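Local coordinates for protein NAD-dependent aldehyde dehydrogenase (Burkholderia multivorans, PDB 5UJU) that probably oxidises aldehydes to carboxylic acids with NAD+, perhaps including L-glutamate gamma-semialdehyde, as a member of the aldehyde dehydrogenase family, at residues A[406-416]-A[451-462]; A[320-328]-A[469-480]. All coordinates share one frame; numbering follows the deposited sequence.

Contact 1: residues A[406-416]-A[451-462]; sequences VTARIDAARAV and KFTQEWFGPISF. With NA (sodium ion), chain C.
Arg-409 lies across the loop of Trp-456 and Phe-457, showing how one long side chain can be apolar along its stem and polar at its tip. From CB, which faces the loop, CG stands anti to the backbone N (chi1 -175°) and meets Trp-456 CE3 at 3.6 Å and the CD1 methyl of Ile-460. CD follows, 3.3 Å from Phe-457 N. A bend at chi3 (-57°) then turns the guanidinium so that Phe-457 CB lies over one of its faces, while NH1 comes to the edge of the phenyl ring. At the tip, NH1 donates to Phe-457 O (2.8 Å), a bent bond with an N-H...O angle of 139°. Beside it, Val-406 sets CG2 3.5 Å from Phe-457 CD2 and CG1 3.7 Å from Gly-458 CA. Further on, Ala-413 and, beyond the helix, Val-416 touch the six-membered part of the Trp-456 indole, whose NE1 is held by Lys-451 O. The clasped loop presents Gly-458 O to the sodium ion at 2.7 Å, with Gly-348 and four waters as other ligands. Helix 404-414 thus covers residues 456-459, which lead into strand 460-466, itself running between strands 440-445 and 356-360; Ala-413 also touches Leu-440.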
loop_
_atom_site.group_PDB
_atom_site.type_symbol
_atom_site.label_atom_id
_atom_site.label_comp_id
_atom_site.label_asym_id
_atom_site.label_seq_id
_atom_site.Cartn_x
_atom_site.Cartn_y
_atom_site.Cartn_z
ATOM N N VAL A 406 8.620 33.429 6.283
ATOM C CA VAL A 406 7.201 33.673 6.518
ATOM C C VAL A 406 6.940 35.176 6.584
ATOM O O VAL A 406 5.943 35.678 6.054
ATOM C CB VAL A 406 6.738 32.957 7.801
ATOM C CG1 VAL A 406 5.298 33.343 8.146
ATOM C CG2 VAL A 406 6.898 31.450 7.671
ATOM N N THR A 407 7.839 35.913 7.241
ATOM C CA THR A 407 7.731 37.367 7.296
ATOM C C THR A 407 7.722 37.977 5.897
ATOM O O THR A 407 6.973 38.924 5.628
ATOM C CB THR A 407 8.882 37.934 8.124
ATOM O OG1 THR A 407 8.744 37.492 9.480
ATOM C CG2 THR A 407 8.857 39.450 8.093
ATOM N N ALA A 408 8.564 37.460 4.995
ATOM C CA ALA A 408 8.589 37.982 3.630
ATOM C C ALA A 408 7.276 37.713 2.906
ATOM O O ALA A 408 6.784 38.566 2.155
ATOM C CB ALA A 408 9.754 37.371 2.851
ATOM N N ARG A 409 6.685 36.537 3.130
ATOM C CA ARG A 409 5.454 36.187 2.439
ATOM C C ARG A 409 4.270 37.004 2.946
ATOM O O ARG A 409 3.355 37.303 2.170
ATOM C CB ARG A 409 5.188 34.692 2.585
ATOM C CG ARG A 409 3.984 34.193 1.796
ATOM C CD ARG A 409 3.818 32.678 1.918
ATOM N NE ARG A 409 5.003 31.940 1.482
ATOM C CZ ARG A 409 5.906 31.405 2.303
ATOM N NH1 ARG A 409 5.764 31.508 3.624
ATOM N NH2 ARG A 409 6.949 30.757 1.797
ATOM N N ILE A 410 4.259 37.351 4.236
ATOM C CA ILE A 410 3.241 38.258 4.765
ATOM C C ILE A 410 3.268 39.567 3.993
ATOM O O ILE A 410 2.223 40.101 3.606
ATOM C CB ILE A 410 3.448 38.490 6.275
ATOM C CG1 ILE A 410 3.173 37.213 7.069
ATOM C CG2 ILE A 410 2.536 39.594 6.794
ATOM C CD1 ILE A 410 3.600 37.291 8.534
ATOM N N ASP A 411 4.463 40.117 3.771
ATOM C CA ASP A 411 4.538 41.382 3.052
ATOM C C ASP A 411 4.161 41.214 1.585
ATOM O O ASP A 411 3.539 42.107 0.998
ATOM C CB ASP A 411 5.923 42.009 3.178
ATOM C CG ASP A 411 5.948 43.448 2.666
ATOM O OD1 ASP A 411 5.267 44.307 3.273
ATOM O OD2 ASP A 411 6.628 43.720 1.650
ATOM N N ALA A 412 4.515 40.077 0.974
ATOM C CA ALA A 412 4.051 39.823 -0.387
ATOM C C ALA A 412 2.526 39.770 -0.445
ATOM O O ALA A 412 1.910 40.325 -1.363
ATOM C CB ALA A 412 4.654 38.528 -0.924
ATOM N N ALA A 413 1.901 39.121 0.543
ATOM C CA ALA A 413 0.448 38.986 0.540
ATOM C C ALA A 413 -0.256 40.331 0.708
ATOM O O ALA A 413 -1.385 40.494 0.226
ATOM C CB ALA A 413 0.010 38.011 1.637
ATOM N N ARG A 414 0.382 41.302 1.375
ATOM C CA ARG A 414 -0.246 42.608 1.570
ATOM C C ARG A 414 -0.661 43.248 0.252
ATOM O O ARG A 414 -1.681 43.942 0.189
ATOM C CB ARG A 414 0.686 43.552 2.327
ATOM C CG ARG A 414 0.689 43.372 3.817
ATOM C CD ARG A 414 1.487 44.481 4.491
ATOM N NE ARG A 414 1.499 44.317 5.942
ATOM C CZ ARG A 414 2.546 43.885 6.635
ATOM N NH1 ARG A 414 3.675 43.588 6.012
ATOM N NH2 ARG A 414 2.469 43.755 7.954
ATOM N N ALA A 415 0.116 43.046 -0.804
ATOM C CA ALA A 415 -0.162 43.696 -2.076
ATOM C C ALA A 415 -1.280 43.027 -2.863
ATOM O O ALA A 415 -1.673 43.554 -3.909
ATOM C CB ALA A 415 1.107 43.728 -2.934
ATOM N N VAL A 416 -1.815 41.908 -2.387
ATOM C CA VAL A 416 -2.602 41.039 -3.255
ATOM C C VAL A 416 -4.075 41.443 -3.358
ATOM O O VAL A 416 -4.679 41.295 -4.428
ATOM C CB VAL A 416 -2.437 39.585 -2.778
ATOM C CG1 VAL A 416 -3.732 38.800 -2.900
ATOM C CG2 VAL A 416 -1.330 38.916 -3.573
ATOM N N LYS A 451 -4.619 33.797 -7.189
ATOM C CA LYS A 451 -3.979 34.136 -5.930
ATOM C C LYS A 451 -4.329 33.172 -4.811
ATOM O O LYS A 451 -3.442 32.772 -4.053
ATOM C CB LYS A 451 -4.351 35.566 -5.509
ATOM C CG LYS A 451 -4.104 36.648 -6.576
ATOM C CD LYS A 451 -2.600 36.888 -6.726
ATOM C CE LYS A 451 -2.245 37.874 -7.831
ATOM N NZ LYS A 451 -0.800 37.759 -8.210
ATOM N N PHE A 452 -5.582 32.747 -4.690
ATOM C CA PHE A 452 -5.944 31.985 -3.506
ATOM C C PHE A 452 -5.899 30.476 -3.711
ATOM O O PHE A 452 -6.201 29.738 -2.767
ATOM C CB PHE A 452 -7.319 32.424 -2.947
ATOM C CG PHE A 452 -8.497 32.273 -3.903
ATOM C CD1 PHE A 452 -9.148 33.407 -4.397
ATOM C CD2 PHE A 452 -9.010 31.025 -4.225
ATOM C CE1 PHE A 452 -10.253 33.299 -5.243
ATOM C CE2 PHE A 452 -10.112 30.906 -5.077
ATOM C CZ PHE A 452 -10.734 32.046 -5.580
ATOM N N THR A 453 -5.518 29.995 -4.898
ATOM C CA THR A 453 -5.172 28.585 -5.059
ATOM C C THR A 453 -3.688 28.336 -4.836
ATOM O O THR A 453 -3.238 27.196 -4.966
ATOM C CB THR A 453 -5.544 28.051 -6.450
ATOM O OG1 THR A 453 -4.867 28.809 -7.457
ATOM C CG2 THR A 453 -7.061 28.119 -6.685
ATOM N N GLN A 454 -2.930 29.362 -4.476
ATOM C CA GLN A 454 -1.551 29.162 -4.064
ATOM C C GLN A 454 -1.526 28.947 -2.562
ATOM O O GLN A 454 -2.439 29.347 -1.835
ATOM C CB GLN A 454 -0.660 30.357 -4.401
ATOM C CG GLN A 454 -0.754 30.894 -5.803
ATOM C CD GLN A 454 -0.028 32.213 -5.912
ATOM O OE1 GLN A 454 1.016 32.408 -5.286
ATOM N NE2 GLN A 454 -0.585 33.136 -6.679
ATOM N N GLU A 455 -0.483 28.290 -2.097
ATOM C CA GLU A 455 -0.313 28.134 -0.667
ATOM C C GLU A 455 0.480 29.327 -0.144
ATOM O O GLU A 455 1.474 29.743 -0.744
ATOM C CB GLU A 455 0.357 26.793 -0.361
ATOM C CG GLU A 455 0.353 26.394 1.105
ATOM C CD GLU A 455 1.746 26.150 1.655
ATOM O OE1 GLU A 455 2.683 25.955 0.851
ATOM O OE2 GLU A 455 1.896 26.145 2.895
ATOM N N TRP A 456 -0.028 29.942 0.910
ATOM C CA TRP A 456 0.623 31.081 1.545
ATOM C C TRP A 456 0.947 30.635 2.963
ATOM O O TRP A 456 0.113 30.760 3.867
ATOM C CB TRP A 456 -0.290 32.299 1.544
ATOM C CG TRP A 456 -0.618 32.790 0.178
ATOM C CD1 TRP A 456 -1.568 32.292 -0.669
ATOM C CD2 TRP A 456 0.006 33.877 -0.512
ATOM N NE1 TRP A 456 -1.584 33.011 -1.841
ATOM C CE2 TRP A 456 -0.623 33.986 -1.773
ATOM C CE3 TRP A 456 1.029 34.770 -0.187
ATOM C CZ2 TRP A 456 -0.257 34.956 -2.708
ATOM C CZ3 TRP A 456 1.392 35.731 -1.113
ATOM C CH2 TRP A 456 0.754 35.816 -2.361
ATOM N N PHE A 457 2.162 30.164 3.181
ATOM C CA PHE A 457 2.477 29.598 4.483
ATOM C C PHE A 457 2.676 30.720 5.489
ATOM O O PHE A 457 3.445 31.657 5.251
ATOM C CB PHE A 457 3.709 28.702 4.424
ATOM C CG PHE A 457 4.081 28.132 5.757
ATOM C CD1 PHE A 457 3.315 27.120 6.326
ATOM C CD2 PHE A 457 5.180 28.612 6.452
ATOM C CE1 PHE A 457 3.652 26.582 7.571
ATOM C CE2 PHE A 457 5.520 28.084 7.697
ATOM C CZ PHE A 457 4.748 27.070 8.253
ATOM N N GLY A 458 1.965 30.632 6.602
ATOM C CA GLY A 458 2.009 31.670 7.598
ATOM C C GLY A 458 0.618 32.177 7.899
ATOM O O GLY A 458 -0.383 31.623 7.435
ATOM N N PRO A 459 0.529 33.234 8.696
ATOM C CA PRO A 459 -0.783 33.724 9.174
ATOM C C PRO A 459 -1.460 34.622 8.147
ATOM O O PRO A 459 -1.629 35.822 8.345
ATOM C CB PRO A 459 -0.401 34.479 10.451
ATOM C CG PRO A 459 0.962 35.037 10.132
ATOM C CD PRO A 459 1.651 34.001 9.264
ATOM N N ILE A 460 -1.862 34.027 7.028
ATOM C CA ILE A 460 -2.397 34.757 5.879
ATOM C C ILE A 460 -3.726 34.129 5.490
ATOM O O ILE A 460 -3.819 32.903 5.376
ATOM C CB ILE A 460 -1.415 34.703 4.694
ATOM C CG1 ILE A 460 -0.066 35.315 5.101
ATOM C CG2 ILE A 460 -2.037 35.324 3.425
ATOM C CD1 ILE A 460 1.118 34.890 4.210
ATOM N N SER A 461 -4.756 34.954 5.284
ATOM C CA SER A 461 -6.032 34.387 4.867
ATOM C C SER A 461 -6.805 35.355 3.977
ATOM O O SER A 461 -6.541 36.564 3.942
ATOM C CB SER A 461 -6.888 33.979 6.067
ATOM O OG SER A 461 -7.143 35.083 6.917
ATOM N N PHE A 462 -7.775 34.786 3.253
ATOM C CA PHE A 462 -8.585 35.506 2.277
ATOM C C PHE A 462 -10.058 35.249 2.568
ATOM O O PHE A 462 -10.492 34.091 2.616
ATOM C CB PHE A 462 -8.245 35.063 0.848
ATOM C CG PHE A 462 -6.771 34.962 0.587
ATOM C CD1 PHE A 462 -6.006 36.098 0.387
ATOM C CD2 PHE A 462 -6.145 33.727 0.565
ATOM C CE1 PHE A 462 -4.637 36.001 0.165
ATOM C CE2 PHE A 462 -4.776 33.627 0.340
ATOM C CZ PHE A 462 -4.025 34.760 0.147
HETATM NA NA NA C . -2.047 29.471 7.071
HETATM O O HOH W 1 -2.318 30.430 4.776
HETATM O O HOH W 2 0.265 28.446 6.534
HETATM O O HOH W 3 -4.246 31.009 7.624
HETATM O O HOH W 4 -3.537 27.488 6.281
#

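Contact 2: residues A[320-328]-A[469-480]; sequences GVNQIVIDS and TAQSLDLAGEIA
Val-321 meets the C-terminal half of helix 469-483 through its CB, 3.8 Å from the CG2 methyl of Ile-479; strand 323-326 then runs nearly antiparallel to helix 469-480, 164° between their directions, a worked example of a strand and helix packed by alternate residues. Gln-323 points to the helix, its extended chain laying CD 3.7 Å from Ala-476 CA while the amide end reaches Ile-479. Val-325 spreads both methyls on the helix: CG1 touches Ser-472 CB at 3.8 Å, and CG2 lies 4.0 Å from Ala-476 CB, with Leu-473 CD2 reaching both; Asn-322 and Ile-324, the residues before and after Gln-323, point away from the helix. At Ile-326 the backbone takes over, as its O accepts a hydrogen bond from a water (2.6 Å) that also bonds to Thr-469 OG1 and Ser-472 OG; the latter is further tied to Thr-466. Asp-327 closes the walk. With CG anti to the backbone N (chi1 171°), its OD1 receives the Thr-469 hydroxyl on the anti lone pair, OG1 to OD1 2.6 Å, while Ser-328 OG approaches OD2 from above the carboxylate plane and Ser-492 OG is hydrogen-bonded to OD2 as well. The carboxylate is thereby gripped on both oxygens. Helix 469-483 forms the connection of a beta-alpha-beta crossover from strand 460-466 to strand 487-491, passing over strands 356-360 and 323-326, with helix 495-508 alongside against Leu-473 and Thr-469.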
loop_
_atom_site.group_PDB
_atom_site.type_symbol
_atom_site.label_atom_id
_atom_site.label_comp_id
_atom_site.label_asym_id
_atom_site.label_seq_id
_atom_site.Cartn_x
_atom_site.Cartn_y
_atom_site.Cartn_z
ATOM N N GLY A 320 -1.518 21.910 0.797
ATOM C CA GLY A 320 -2.841 21.983 0.214
ATOM C C GLY A 320 -3.473 23.311 0.557
ATOM O O GLY A 320 -2.861 24.161 1.206
ATOM N N VAL A 321 -4.720 23.476 0.118
ATOM C CA VAL A 321 -5.491 24.705 0.298
ATOM C C VAL A 321 -6.651 24.366 1.223
ATOM O O VAL A 321 -7.617 23.713 0.810
ATOM C CB VAL A 321 -5.993 25.273 -1.033
ATOM C CG1 VAL A 321 -6.867 26.521 -0.790
ATOM C CG2 VAL A 321 -4.805 25.604 -1.937
ATOM N N ASN A 322 -6.552 24.777 2.485
ATOM C CA ASN A 322 -7.624 24.546 3.444
ATOM C C ASN A 322 -8.657 25.665 3.350
ATOM O O ASN A 322 -8.308 26.846 3.254
ATOM C CB ASN A 322 -7.071 24.448 4.859
ATOM C CG ASN A 322 -6.100 23.274 5.012
ATOM O OD1 ASN A 322 -6.327 22.200 4.459
ATOM N ND2 ASN A 322 -5.014 23.489 5.739
ATOM N N GLN A 323 -9.929 25.281 3.395
ATOM C CA GLN A 323 -11.024 26.129 2.943
ATOM C C GLN A 323 -12.157 26.127 3.956
ATOM O O GLN A 323 -12.396 25.127 4.637
ATOM C CB GLN A 323 -11.545 25.648 1.586
ATOM C CG GLN A 323 -10.579 25.890 0.438
ATOM C CD GLN A 323 -10.977 25.151 -0.827
ATOM O OE1 GLN A 323 -11.159 23.928 -0.823
ATOM N NE2 GLN A 323 -11.137 25.892 -1.913
ATOM N N ILE A 324 -12.844 27.271 4.061
ATOM C CA ILE A 324 -14.071 27.401 4.841
ATOM C C ILE A 324 -15.164 27.919 3.913
ATOM O O ILE A 324 -14.953 28.902 3.196
ATOM C CB ILE A 324 -13.911 28.353 6.040
ATOM C CG1 ILE A 324 -12.800 27.897 6.988
ATOM C CG2 ILE A 324 -15.209 28.444 6.815
ATOM C CD1 ILE A 324 -12.610 28.865 8.157
ATOM N N VAL A 325 -16.325 27.269 3.933
ATOM C CA VAL A 325 -17.498 27.712 3.190
ATOM C C VAL A 325 -18.504 28.235 4.203
ATOM O O VAL A 325 -18.973 27.481 5.066
ATOM C CB VAL A 325 -18.105 26.583 2.342
ATOM C CG1 VAL A 325 -19.446 27.039 1.760
ATOM C CG2 VAL A 325 -17.156 26.174 1.204
ATOM N N ILE A 326 -18.828 29.526 4.115
ATOM C CA ILE A 326 -19.798 30.151 5.009
ATOM C C ILE A 326 -21.089 30.378 4.233
ATOM O O ILE A 326 -21.143 31.190 3.299
ATOM C CB ILE A 326 -19.285 31.462 5.621
ATOM C CG1 ILE A 326 -18.002 31.212 6.423
ATOM C CG2 ILE A 326 -20.363 32.035 6.518
ATOM C CD1 ILE A 326 -17.478 32.428 7.180
ATOM N N ASP A 327 -22.131 29.659 4.628
ATOM C CA ASP A 327 -23.449 29.766 4.015
ATOM C C ASP A 327 -24.464 30.450 4.906
ATOM O O ASP A 327 -25.254 31.278 4.426
ATOM C CB ASP A 327 -23.983 28.373 3.656
ATOM C CG ASP A 327 -25.443 28.412 3.226
ATOM O OD1 ASP A 327 -25.699 28.851 2.085
ATOM O OD2 ASP A 327 -26.332 28.050 4.039
ATOM N N SER A 328 -24.487 30.088 6.187
ATOM C CA SER A 328 -25.471 30.580 7.149
ATOM C C SER A 328 -25.052 30.100 8.530
ATOM O O SER A 328 -24.272 29.153 8.656
ATOM C CB SER A 328 -26.885 30.093 6.796
ATOM O OG SER A 328 -26.886 28.707 6.433
ATOM N N THR A 469 -23.441 30.187 -2.453
ATOM C CA THR A 469 -22.946 29.011 -1.756
ATOM C C THR A 469 -22.762 27.857 -2.730
ATOM O O THR A 469 -21.820 27.064 -2.587
ATOM C CB THR A 469 -23.911 28.635 -0.628
ATOM O OG1 THR A 469 -23.805 29.605 0.417
ATOM C CG2 THR A 469 -23.570 27.251 -0.036
ATOM N N ALA A 470 -23.635 27.765 -3.743
ATOM C CA ALA A 470 -23.450 26.782 -4.807
ATOM C C ALA A 470 -22.065 26.915 -5.434
ATOM O O ALA A 470 -21.337 25.923 -5.583
ATOM C CB ALA A 470 -24.548 26.946 -5.866
ATOM N N GLN A 471 -21.653 28.150 -5.748
ATOM C CA GLN A 471 -20.309 28.348 -6.288
ATOM C C GLN A 471 -19.226 28.082 -5.243
ATOM O O GLN A 471 -18.190 27.486 -5.561
ATOM C CB GLN A 471 -20.153 29.756 -6.842
ATOM C CG GLN A 471 -18.787 29.995 -7.461
ATOM C CD GLN A 471 -18.656 31.361 -8.101
ATOM O OE1 GLN A 471 -18.882 32.389 -7.464
ATOM N NE2 GLN A 471 -18.277 31.377 -9.369
ATOM N N SER A 472 -19.433 28.524 -3.998
ATOM C CA SER A 472 -18.445 28.259 -2.952
ATOM C C SER A 472 -18.135 26.770 -2.855
ATOM O O SER A 472 -16.968 26.362 -2.783
ATOM C CB SER A 472 -18.950 28.769 -1.603
ATOM O OG SER A 472 -19.228 30.153 -1.628
ATOM N N LEU A 473 -19.183 25.946 -2.864
ATOM C CA LEU A 473 -19.014 24.513 -2.660
ATOM C C LEU A 473 -18.410 23.850 -3.886
ATOM O O LEU A 473 -17.586 22.934 -3.761
ATOM C CB LEU A 473 -20.357 23.874 -2.306
ATOM C CG LEU A 473 -20.793 24.161 -0.873
ATOM C CD1 LEU A 473 -22.237 23.752 -0.666
ATOM C CD2 LEU A 473 -19.852 23.441 0.120
ATOM N N ASP A 474 -18.829 24.275 -5.077
ATOM C CA ASP A 474 -18.228 23.739 -6.293
ATOM C C ASP A 474 -16.749 24.095 -6.354
ATOM O O ASP A 474 -15.906 23.256 -6.699
ATOM C CB ASP A 474 -18.960 24.274 -7.524
ATOM C CG ASP A 474 -18.408 23.701 -8.822
ATOM O OD1 ASP A 474 -18.468 22.466 -8.999
ATOM O OD2 ASP A 474 -17.895 24.475 -9.655
ATOM N N LEU A 475 -16.420 25.344 -6.018
ATOM C CA LEU A 475 -15.034 25.786 -6.023
ATOM C C LEU A 475 -14.203 25.031 -4.987
ATOM O O LEU A 475 -13.086 24.586 -5.281
ATOM C CB LEU A 475 -14.989 27.289 -5.773
ATOM C CG LEU A 475 -13.663 27.962 -6.083
ATOM C CD1 LEU A 475 -13.255 27.616 -7.495
ATOM C CD2 LEU A 475 -13.804 29.461 -5.915
ATOM N N ALA A 476 -14.737 24.863 -3.772
ATOM C CA ALA A 476 -13.971 24.229 -2.704
ATOM C C ALA A 476 -13.636 22.780 -3.046
ATOM O O ALA A 476 -12.491 22.338 -2.878
ATOM C CB ALA A 476 -14.735 24.308 -1.385
ATOM N N GLY A 477 -14.625 22.025 -3.535
ATOM C CA GLY A 477 -14.366 20.650 -3.943
ATOM C C GLY A 477 -13.389 20.556 -5.099
ATOM O O GLY A 477 -12.548 19.653 -5.146
ATOM N N GLU A 478 -13.492 21.481 -6.056
ATOM C CA GLU A 478 -12.577 21.472 -7.189
ATOM C C GLU A 478 -11.153 21.773 -6.747
ATOM O O GLU A 478 -10.209 21.101 -7.180
ATOM C CB GLU A 478 -13.032 22.484 -8.240
ATOM C CG GLU A 478 -12.050 22.675 -9.375
ATOM C CD GLU A 478 -12.457 23.799 -10.323
ATOM O OE1 GLU A 478 -13.654 24.158 -10.372
ATOM O OE2 GLU A 478 -11.570 24.318 -11.022
ATOM N N ILE A 479 -10.985 22.776 -5.885
ATOM C CA ILE A 479 -9.649 23.200 -5.480
ATOM C C ILE A 479 -8.993 22.144 -4.603
ATOM O O ILE A 479 -7.785 21.903 -4.702
ATOM C CB ILE A 479 -9.721 24.567 -4.777
ATOM C CG1 ILE A 479 -9.973 25.668 -5.813
ATOM C CG2 ILE A 479 -8.445 24.835 -3.967
ATOM C CD1 ILE A 479 -10.239 27.042 -5.211
ATOM N N ALA A 480 -9.769 21.509 -3.721
ATOM C CA ALA A 480 -9.219 20.432 -2.903
ATOM C C ALA A 480 -8.728 19.276 -3.769
ATOM O O ALA A 480 -7.656 18.714 -3.516
ATOM C CB ALA A 480 -10.257 19.937 -1.898
HETATM O O HOH W 5 -20.939 30.402 0.789
#

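In the fold
Both contacts reach the same mixed sheet, with contact 1 nested along the chain inside the loop closed by contact 2. Their centres are 19 Å apart, yet they touch where the C-terminal end of helix 449-452 and Thr-453 meet Val-321 and Ile-479: Thr-453 CG2 lies 3.7 Å from Ile-479 CD1, and Phe-452 O lies 3.8 Å from Val-321 CG1. Strand 460-466 leads directly into helix 469-483, joining the two contacts covalently as well. The sodium site sits on the loop of contact 1, and the side chain of Val-321 in contact 2 is about 10 Å from the ion, so contact 1 supplies a ligand of the ion, whereas contact 2 lies near it without binding it.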